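Local coordinates for protein Afp2 (Serratia entomophila, PDB 6RBN) that is a tail-sheath protein that helps build the contractile sheath around the tube of the anti-feeding prophage, whose contraction probably drives the tube forward, at residues 67-72 / 170-175; 71-76 / 200-205; 129-134 / 160-165. One frame throughout, in Å; residues are numbered along the deposited sequence.

Contact 1: 67-72 / 170-175; sequences FYTSLS and AVPPSA
The best-held polar atom is the hydroxyl S174 OG, gripped among four oxygens: the carbonyls A105 O, L129 O and F130 O and the carboxylate oxygen D131 OD1. One hydroxyl has a single proton, so it cannot donate to all four. These oxygens belong to strands 102-105 and 127-129 and the loop after the latter, whereas the bond from segment 170-175 to helix 66-75 is made by T69. With chi1 at 63°, T69 OG1 sits in the crowded position between its own backbone N and carbonyl carbon, and from there it donates to A170 O at 3.1 Å. The approach is from above the carbonyl plane, 38° out of it, so the hydroxyl does not meet a lone pair squarely. Beside this bond T69 CB touches V171 CG2 at 3.8 Å, and the flank of the P172 ring crosses the threonine at about a right angle, its CD beside T69 OG1. S70 OG bonds back to A66 O, and P172 CD packs against it. One step along, the methyl A175 CB settles against the S70 backbone, 3.7 Å from S70 CA. A175 N bonds back to P172 O at 3.0 Å, which places this methyl on the opening turn of helix 173-187, and V171 is backbone-paired with G163. On its far side helix 66-75 meets the sheet through L71, against F32 and L84. The chemistry is thus a single side-chain-to-backbone bond set in a buried surface of methyl, methylene and proline carbon, implying mostly apolar packing that seats the start of helix 173-187 on helix 66-75 within the alpha/beta fold, with the hydroxyl of T69 supplying the one hydrogen bond between the segments.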
loop_
_atom_site.group_PDB
_atom_site.type_symbol
_atom_site.label_atom_id
_atom_site.label_comp_id
_atom_site.label_asym_id
_atom_site.label_seq_id
_atom_site.Cartn_x
_atom_site.Cartn_y
_atom_site.Cartn_z
ATOM N N PHE C 67 -21.478 62.273 79.941
ATOM C CA PHE C 67 -20.719 61.330 79.127
ATOM C C PHE C 67 -20.398 60.063 79.903
ATOM O O PHE C 67 -20.261 58.993 79.301
ATOM C CB PHE C 67 -19.431 61.977 78.597
ATOM C CG PHE C 67 -18.375 62.215 79.646
ATOM C CD1 PHE C 67 -18.405 63.354 80.432
ATOM C CD2 PHE C 67 -17.319 61.326 79.807
ATOM C CE1 PHE C 67 -17.433 63.576 81.387
ATOM C CE2 PHE C 67 -16.351 61.542 80.760
ATOM C CZ PHE C 67 -16.406 62.670 81.549
ATOM N N TYR C 68 -20.267 60.160 81.226
ATOM C CA TYR C 68 -19.908 58.995 82.021
ATOM C C TYR C 68 -21.088 58.048 82.180
ATOM O O TYR C 68 -20.923 56.828 82.089
ATOM C CB TYR C 68 -19.395 59.426 83.396
ATOM C CG TYR C 68 -18.865 58.282 84.229
ATOM C CD1 TYR C 68 -17.590 57.783 84.014
ATOM C CD2 TYR C 68 -19.641 57.690 85.215
ATOM C CE1 TYR C 68 -17.098 56.740 84.764
ATOM C CE2 TYR C 68 -19.161 56.641 85.964
ATOM C CZ TYR C 68 -17.887 56.170 85.735
ATOM O OH TYR C 68 -17.398 55.127 86.482
ATOM N N THR C 69 -22.279 58.592 82.428
ATOM C CA THR C 69 -23.458 57.753 82.591
ATOM C C THR C 69 -23.929 57.168 81.271
ATOM O O THR C 69 -24.637 56.157 81.277
ATOM C CB THR C 69 -24.585 58.551 83.234
ATOM O OG1 THR C 69 -24.953 59.630 82.372
ATOM C CG2 THR C 69 -24.127 59.117 84.551
ATOM N N SER C 70 -23.557 57.777 80.148
ATOM C CA SER C 70 -23.880 57.195 78.853
ATOM C C SER C 70 -23.013 55.980 78.568
ATOM O O SER C 70 -23.499 54.966 78.059
ATOM C CB SER C 70 -23.715 58.239 77.756
ATOM O OG SER C 70 -24.624 59.304 77.939
ATOM N N LEU C 71 -21.729 56.065 78.895
ATOM C CA LEU C 71 -20.811 54.965 78.642
ATOM C C LEU C 71 -20.943 53.848 79.661
ATOM O O LEU C 71 -20.786 52.680 79.303
ATOM C CB LEU C 71 -19.384 55.492 78.613
ATOM C CG LEU C 71 -19.150 56.264 77.326
ATOM C CD1 LEU C 71 -17.897 57.043 77.404
ATOM C CD2 LEU C 71 -19.028 55.253 76.243
ATOM N N SER C 72 -21.226 54.177 80.922
ATOM C CA SER C 72 -21.441 53.138 81.921
ATOM C C SER C 72 -22.705 52.341 81.636
ATOM O O SER C 72 -22.770 51.153 81.956
ATOM C CB SER C 72 -21.507 53.755 83.316
ATOM O OG SER C 72 -22.646 54.581 83.443
ATOM N N ALA C 170 -28.029 60.941 86.266
ATOM C CA ALA C 170 -28.986 61.092 85.178
ATOM C C ALA C 170 -28.369 60.602 83.878
ATOM O O ALA C 170 -27.383 61.174 83.402
ATOM C CB ALA C 170 -29.427 62.548 85.037
ATOM N N VAL C 171 -28.950 59.555 83.310
ATOM C CA VAL C 171 -28.496 59.041 82.015
ATOM C C VAL C 171 -29.215 59.808 80.908
ATOM O O VAL C 171 -30.440 59.989 80.992
ATOM C CB VAL C 171 -28.767 57.545 81.910
ATOM C CG1 VAL C 171 -28.427 57.024 80.529
ATOM C CG2 VAL C 171 -27.952 56.808 82.920
ATOM N N PRO C 172 -28.499 60.306 79.901
ATOM C CA PRO C 172 -29.155 60.877 78.730
ATOM C C PRO C 172 -29.947 59.815 77.990
ATOM O O PRO C 172 -29.489 58.675 77.843
ATOM C CB PRO C 172 -27.986 61.381 77.879
ATOM C CG PRO C 172 -26.897 61.593 78.843
ATOM C CD PRO C 172 -27.047 60.519 79.869
ATOM N N PRO C 173 -31.138 60.155 77.495
ATOM C CA PRO C 173 -32.017 59.130 76.916
ATOM C C PRO C 173 -31.583 58.647 75.545
ATOM O O PRO C 173 -32.188 57.702 75.025
ATOM C CB PRO C 173 -33.362 59.845 76.851
ATOM C CG PRO C 173 -33.003 61.272 76.691
ATOM C CD PRO C 173 -31.755 61.491 77.467
ATOM N N SER C 174 -30.576 59.272 74.938
ATOM C CA SER C 174 -29.947 58.697 73.759
ATOM C C SER C 174 -29.199 57.422 74.103
ATOM O O SER C 174 -29.162 56.488 73.297
ATOM C CB SER C 174 -28.980 59.698 73.145
ATOM O OG SER C 174 -29.643 60.884 72.787
ATOM N N ALA C 175 -28.591 57.374 75.287
ATOM C CA ALA C 175 -27.844 56.198 75.706
ATOM C C ALA C 175 -28.756 55.052 76.099
ATOM O O ALA C 175 -28.348 53.889 76.024
ATOM C CB ALA C 175 -26.931 56.554 76.871
#

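Contact 2: 71-76 / 200-205; sequences LSLWFM and NGVTPA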
loop_
_atom_site.group_PDB
_atom_site.type_symbol
_atom_site.label_atom_id
_atom_site.label_comp_id
_atom_site.label_asym_id
_atom_site.label_seq_id
_atom_site.Cartn_x
_atom_site.Cartn_y
_atom_site.Cartn_z
ATOM N N LEU C 71 -21.729 56.065 78.895
ATOM C CA LEU C 71 -20.811 54.965 78.642
ATOM C C LEU C 71 -20.943 53.848 79.661
ATOM O O LEU C 71 -20.786 52.680 79.303
ATOM C CB LEU C 71 -19.384 55.492 78.613
ATOM C CG LEU C 71 -19.150 56.264 77.326
ATOM C CD1 LEU C 71 -17.897 57.043 77.404
ATOM C CD2 LEU C 71 -19.028 55.253 76.243
ATOM N N SER C 72 -21.226 54.177 80.922
ATOM C CA SER C 72 -21.441 53.138 81.921
ATOM C C SER C 72 -22.705 52.341 81.636
ATOM O O SER C 72 -22.770 51.153 81.956
ATOM C CB SER C 72 -21.507 53.755 83.316
ATOM O OG SER C 72 -22.646 54.581 83.443
ATOM N N LEU C 73 -23.705 52.974 81.025
ATOM C CA LEU C 73 -24.901 52.277 80.579
ATOM C C LEU C 73 -24.676 51.576 79.247
ATOM O O LEU C 73 -25.401 50.631 78.926
ATOM C CB LEU C 73 -26.054 53.287 80.503
ATOM C CG LEU C 73 -27.547 52.950 80.489
ATOM C CD1 LEU C 73 -28.065 52.583 79.126
ATOM C CD2 LEU C 73 -27.833 51.845 81.488
ATOM N N TRP C 74 -23.670 52.006 78.482
ATOM C CA TRP C 74 -23.307 51.328 77.240
ATOM C C TRP C 74 -22.634 49.992 77.508
ATOM O O TRP C 74 -23.035 48.962 76.956
ATOM C CB TRP C 74 -22.383 52.216 76.405
ATOM C CG TRP C 74 -21.817 51.525 75.203
ATOM C CD1 TRP C 74 -20.562 51.012 75.070
ATOM C CD2 TRP C 74 -22.484 51.266 73.967
ATOM N NE1 TRP C 74 -20.407 50.449 73.832
ATOM C CE2 TRP C 74 -21.573 50.593 73.134
ATOM C CE3 TRP C 74 -23.764 51.540 73.483
ATOM C CZ2 TRP C 74 -21.903 50.186 71.850
ATOM C CZ3 TRP C 74 -24.081 51.148 72.208
ATOM C CH2 TRP C 74 -23.160 50.475 71.405
ATOM N N PHE C 75 -21.592 49.989 78.341
ATOM C CA PHE C 75 -20.773 48.797 78.499
ATOM C C PHE C 75 -21.423 47.722 79.354
ATOM O O PHE C 75 -20.974 46.573 79.317
ATOM C CB PHE C 75 -19.410 49.147 79.093
ATOM C CG PHE C 75 -18.508 49.880 78.150
ATOM C CD1 PHE C 75 -17.934 49.222 77.079
ATOM C CD2 PHE C 75 -18.187 51.206 78.362
ATOM C CE1 PHE C 75 -17.098 49.886 76.214
ATOM C CE2 PHE C 75 -17.349 51.872 77.502
ATOM C CZ PHE C 75 -16.799 51.210 76.431
ATOM N N MET C 76 -22.461 48.050 80.115
ATOM C CA MET C 76 -23.124 47.047 80.933
ATOM C C MET C 76 -24.200 46.284 80.176
ATOM O O MET C 76 -24.906 45.476 80.783
ATOM C CB MET C 76 -23.721 47.686 82.187
ATOM C CG MET C 76 -24.860 48.635 81.943
ATOM S SD MET C 76 -25.484 49.332 83.481
ATOM C CE MET C 76 -26.299 47.903 84.185
ATOM N N ASN C 200 -31.527 47.481 81.332
ATOM C CA ASN C 200 -31.476 47.188 82.755
ATOM C C ASN C 200 -30.652 48.231 83.495
ATOM O O ASN C 200 -29.768 48.873 82.925
ATOM C CB ASN C 200 -30.886 45.802 83.012
ATOM C CG ASN C 200 -31.817 44.690 82.594
ATOM O OD1 ASN C 200 -33.019 44.748 82.844
ATOM N ND2 ASN C 200 -31.268 43.667 81.953
ATOM N N GLY C 201 -30.954 48.385 84.780
ATOM C CA GLY C 201 -30.212 49.280 85.640
ATOM C C GLY C 201 -30.614 50.734 85.569
ATOM O O GLY C 201 -30.071 51.543 86.328
ATOM N N VAL C 202 -31.565 51.092 84.712
ATOM C CA VAL C 202 -31.988 52.474 84.553
ATOM C C VAL C 202 -33.509 52.500 84.619
ATOM O O VAL C 202 -34.178 51.518 84.290
ATOM C CB VAL C 202 -31.436 53.084 83.232
ATOM C CG1 VAL C 202 -32.082 52.460 82.006
ATOM C CG2 VAL C 202 -31.543 54.604 83.211
ATOM N N THR C 203 -34.055 53.597 85.128
ATOM C CA THR C 203 -35.488 53.830 85.184
ATOM C C THR C 203 -35.759 55.203 84.588
ATOM O O THR C 203 -34.883 56.072 84.629
ATOM C CB THR C 203 -36.033 53.760 86.623
ATOM O OG1 THR C 203 -35.334 54.692 87.454
ATOM C CG2 THR C 203 -35.892 52.359 87.202
ATOM N N PRO C 204 -36.926 55.412 83.980
ATOM C CA PRO C 204 -37.247 56.750 83.482
ATOM C C PRO C 204 -37.503 57.719 84.621
ATOM O O PRO C 204 -37.994 57.346 85.687
ATOM C CB PRO C 204 -38.509 56.525 82.643
ATOM C CG PRO C 204 -39.106 55.295 83.186
ATOM C CD PRO C 204 -37.958 54.432 83.600
ATOM N N ALA C 205 -37.147 58.980 84.383
ATOM C CA ALA C 205 -37.352 60.007 85.397
ATOM C C ALA C 205 -38.822 60.344 85.564
ATOM O O ALA C 205 -39.259 60.690 86.665
ATOM C CB ALA C 205 -36.560 61.263 85.043
#
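The last turn of helix 66-75 faces an irregular, largely extended chain at some distance: L73 CA and G201 CA are 7.9 Å apart, and M76 CA and N200 CA 8.5 Å. F75 N still bonds to L71 O at 3.0 Å, whereas on the other side G201 turns the chain at a positive phi of 82°, a conformation that suits glycine, before V202 resumes an extended course. Two side chains from the helix side span the gap. L73 holds CG anti to the backbone N (chi1 -161°) and reaches out with CD2, which lies 3.8 Å from N200 O and 4.2 Å from V202 CB, L73 and V202 crossing at about a right angle. M76 begins in the crowded position between N and the carbonyl carbon, runs straight through chi2, then bends at chi3 (-71°); its terminal methyl CE thereby comes 3.8 Å from N200 O and 4.4 Å from G201 CA. Two methyl groups therefore meet one carbonyl, in dispersion contacts rather than polar ones. The polar link is supplied by H77, whose ring bonds to L73 O through ND1 and to N200 N through NE2, consistent with a proton on ND1. Around this patch L73 and V202 also rest on A179 and I176 of helix 173-187, while F75 touches W52 of helix 52-58 and C82 of strand 82-86.

Contact 3: 129-134 / 160-165; sequences LFDGPK and YPWGTL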
loop_
_atom_site.group_PDB
_atom_site.type_symbol
_atom_site.label_atom_id
_atom_site.label_comp_id
_atom_site.label_asym_id
_atom_site.label_seq_id
_atom_site.Cartn_x
_atom_site.Cartn_y
_atom_site.Cartn_z
ATOM N N LEU C 129 -28.992 59.697 67.331
ATOM C CA LEU C 129 -29.838 59.445 68.494
ATOM C C LEU C 129 -29.816 60.711 69.344
ATOM O O LEU C 129 -28.843 60.967 70.058
ATOM C CB LEU C 129 -29.342 58.234 69.273
ATOM C CG LEU C 129 -29.346 56.908 68.516
ATOM C CD1 LEU C 129 -28.716 55.817 69.352
ATOM C CD2 LEU C 129 -30.750 56.526 68.105
ATOM N N PHE C 130 -30.876 61.505 69.261
ATOM C CA PHE C 130 -30.907 62.827 69.870
ATOM C C PHE C 130 -31.536 62.729 71.261
ATOM O O PHE C 130 -31.620 61.640 71.830
ATOM C CB PHE C 130 -31.613 63.797 68.925
ATOM C CG PHE C 130 -30.988 63.848 67.568
ATOM C CD1 PHE C 130 -29.718 64.363 67.402
ATOM C CD2 PHE C 130 -31.673 63.396 66.456
ATOM C CE1 PHE C 130 -29.135 64.411 66.160
ATOM C CE2 PHE C 130 -31.095 63.448 65.208
ATOM C CZ PHE C 130 -29.824 63.955 65.063
ATOM N N ASP C 131 -31.917 63.857 71.856
ATOM C CA ASP C 131 -32.455 63.876 73.209
ATOM C C ASP C 131 -33.719 64.711 73.263
ATOM O O ASP C 131 -33.881 65.667 72.504
ATOM C CB ASP C 131 -31.464 64.454 74.219
ATOM C CG ASP C 131 -30.332 63.522 74.521
ATOM O OD1 ASP C 131 -30.531 62.298 74.442
ATOM O OD2 ASP C 131 -29.244 64.019 74.852
ATOM N N GLY C 132 -34.600 64.361 74.191
ATOM C CA GLY C 132 -35.725 65.199 74.514
ATOM C C GLY C 132 -35.331 66.228 75.550
ATOM O O GLY C 132 -34.190 66.249 76.023
ATOM N N PRO C 133 -36.258 67.117 75.907
ATOM C CA PRO C 133 -35.963 68.113 76.945
ATOM C C PRO C 133 -35.788 67.478 78.313
ATOM O O PRO C 133 -36.407 66.462 78.633
ATOM C CB PRO C 133 -37.193 69.026 76.916
ATOM C CG PRO C 133 -37.742 68.863 75.551
ATOM C CD PRO C 133 -37.505 67.432 75.194
ATOM N N LYS C 134 -34.927 68.090 79.125
ATOM C CA LYS C 134 -34.676 67.567 80.461
ATOM C C LYS C 134 -35.792 67.961 81.423
ATOM O O LYS C 134 -36.040 67.253 82.406
ATOM C CB LYS C 134 -33.311 68.053 80.954
ATOM C CG LYS C 134 -32.787 67.336 82.180
ATOM C CD LYS C 134 -31.358 67.736 82.479
ATOM C CE LYS C 134 -30.831 66.987 83.691
ATOM N NZ LYS C 134 -29.425 67.350 84.005
ATOM N N TYR C 160 -37.475 60.919 74.124
ATOM C CA TYR C 160 -37.597 61.978 75.133
ATOM C C TYR C 160 -37.144 61.622 76.555
ATOM O O TYR C 160 -36.189 62.263 77.028
ATOM C CB TYR C 160 -39.025 62.538 75.116
ATOM C CG TYR C 160 -39.427 63.286 76.368
ATOM C CD1 TYR C 160 -38.873 64.512 76.688
ATOM C CD2 TYR C 160 -40.394 62.766 77.215
ATOM C CE1 TYR C 160 -39.247 65.183 77.833
ATOM C CE2 TYR C 160 -40.781 63.434 78.353
ATOM C CZ TYR C 160 -40.205 64.639 78.655
ATOM O OH TYR C 160 -40.591 65.305 79.790
ATOM N N PRO C 161 -37.763 60.684 77.295
ATOM C CA PRO C 161 -37.635 60.730 78.764
ATOM C C PRO C 161 -36.267 60.347 79.312
ATOM O O PRO C 161 -35.729 59.273 79.036
ATOM C CB PRO C 161 -38.677 59.703 79.235
ATOM C CG PRO C 161 -39.512 59.404 78.060
ATOM C CD PRO C 161 -38.580 59.526 76.905
ATOM N N TRP C 162 -35.716 61.250 80.117
ATOM C CA TRP C 162 -34.383 61.090 80.680
ATOM C C TRP C 162 -34.354 59.996 81.738
ATOM O O TRP C 162 -35.379 59.625 82.312
ATOM C CB TRP C 162 -33.921 62.417 81.276
ATOM C CG TRP C 162 -33.478 63.404 80.250
ATOM C CD1 TRP C 162 -34.273 64.132 79.421
ATOM C CD2 TRP C 162 -32.141 63.864 80.027
ATOM N NE1 TRP C 162 -33.510 64.960 78.639
ATOM C CE2 TRP C 162 -32.197 64.824 79.001
ATOM C CE3 TRP C 162 -30.900 63.534 80.575
ATOM C CZ2 TRP C 162 -31.064 65.458 78.512
ATOM C CZ3 TRP C 162 -29.776 64.170 80.089
ATOM C CH2 TRP C 162 -29.863 65.118 79.069
ATOM N N GLY C 163 -33.154 59.476 81.993
ATOM C CA GLY C 163 -32.999 58.407 82.953
ATOM C C GLY C 163 -32.557 58.895 84.321
ATOM O O GLY C 163 -32.085 60.014 84.494
ATOM N N THR C 164 -32.739 58.026 85.313
ATOM C CA THR C 164 -32.380 58.314 86.697
ATOM C C THR C 164 -31.667 57.122 87.337
ATOM O O THR C 164 -32.153 56.551 88.320
ATOM C CB THR C 164 -33.601 58.796 87.505
ATOM O OG1 THR C 164 -33.261 58.918 88.892
ATOM C CG2 THR C 164 -34.850 57.942 87.304
ATOM N N LEU C 165 -30.532 56.740 86.724
ATOM C CA LEU C 165 -29.693 55.573 87.037
ATOM C C LEU C 165 -29.495 55.336 88.529
ATOM O O LEU C 165 -29.436 56.280 89.319
ATOM C CB LEU C 165 -28.325 55.779 86.385
ATOM C CG LEU C 165 -27.225 54.720 86.355
ATOM C CD1 LEU C 165 -27.625 53.563 85.469
ATOM C CD2 LEU C 165 -25.924 55.334 85.879
#
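Two loops leaving the C-terminal ends of neighbouring parallel strands, 127-129 and 156-157, come together here at one end of the mixed sheet. Their backbones nearly touch at G132 CA and Y160 CA, 3.8 Å apart, where the glycine carbon lies at the edge of the Y160 ring. The central side chain is W162, with CG anti to the carbonyl carbon and beside its backbone N. W162 NE1 donates to G132 O at 3.0 Å, in a fairly straight bond of 158°. The acceptor lies close to the indole plane, but the donor stands 57° above the plane of the carbonyl. Over one face of the same ring passes K134, CG anti to the backbone N and the rest of the chain fully extended, crossing at about a right angle. K134 CB makes a CH-pi contact 4.1 Å from the centroid of the five-membered ring, and NZ continues to 5.5 Å from the centroid of the six-membered ring, where any cation-pi attraction is at most weak. P133 packs its CD against Y160 CD1 at 3.6 Å, again crosswise, and P133 N lies in plane at the edge of the tyrosine ring. The Y160 hydroxyl is held beyond the contact by E135 O and I137 N. D131 sends OD1 to S174 and OD2 to G107 N, and W162 also rests on P173, so both loops meet the beginning of helix 173-187. Lysine methylenes laid over an indole face, with the indole N-H tied to the carbonyl of G132, two residues before the lysine, thus join adjacent strand-to-helix loops at the C-terminal ends of the parallel strands of the mixed sheet, an arrangement that belongs to the alpha/beta architecture of this subtilisin-like sheath domain.

Contacts 1 and 2 use successive parts of helix 66-75, share L71 and S72, and have centres about 7 Å apart; V171 and A175 of the first pack directly on L73 of the second. Contact 3 lies about 9 Å from contact 1 and 12 Å from contact 2 between centres, and along the chain it is nested inside the loops that both close. S174 probably bonds to D131 and L129, tying helix 173-187 to the strand-end loop, while T203 with T164 and A205 with W162 join contacts 2 and 3 through backbone. The three together unite helix 66-75, helix 173-187 and the loops at one end of the sheet into one continuous part of the sheath subunit.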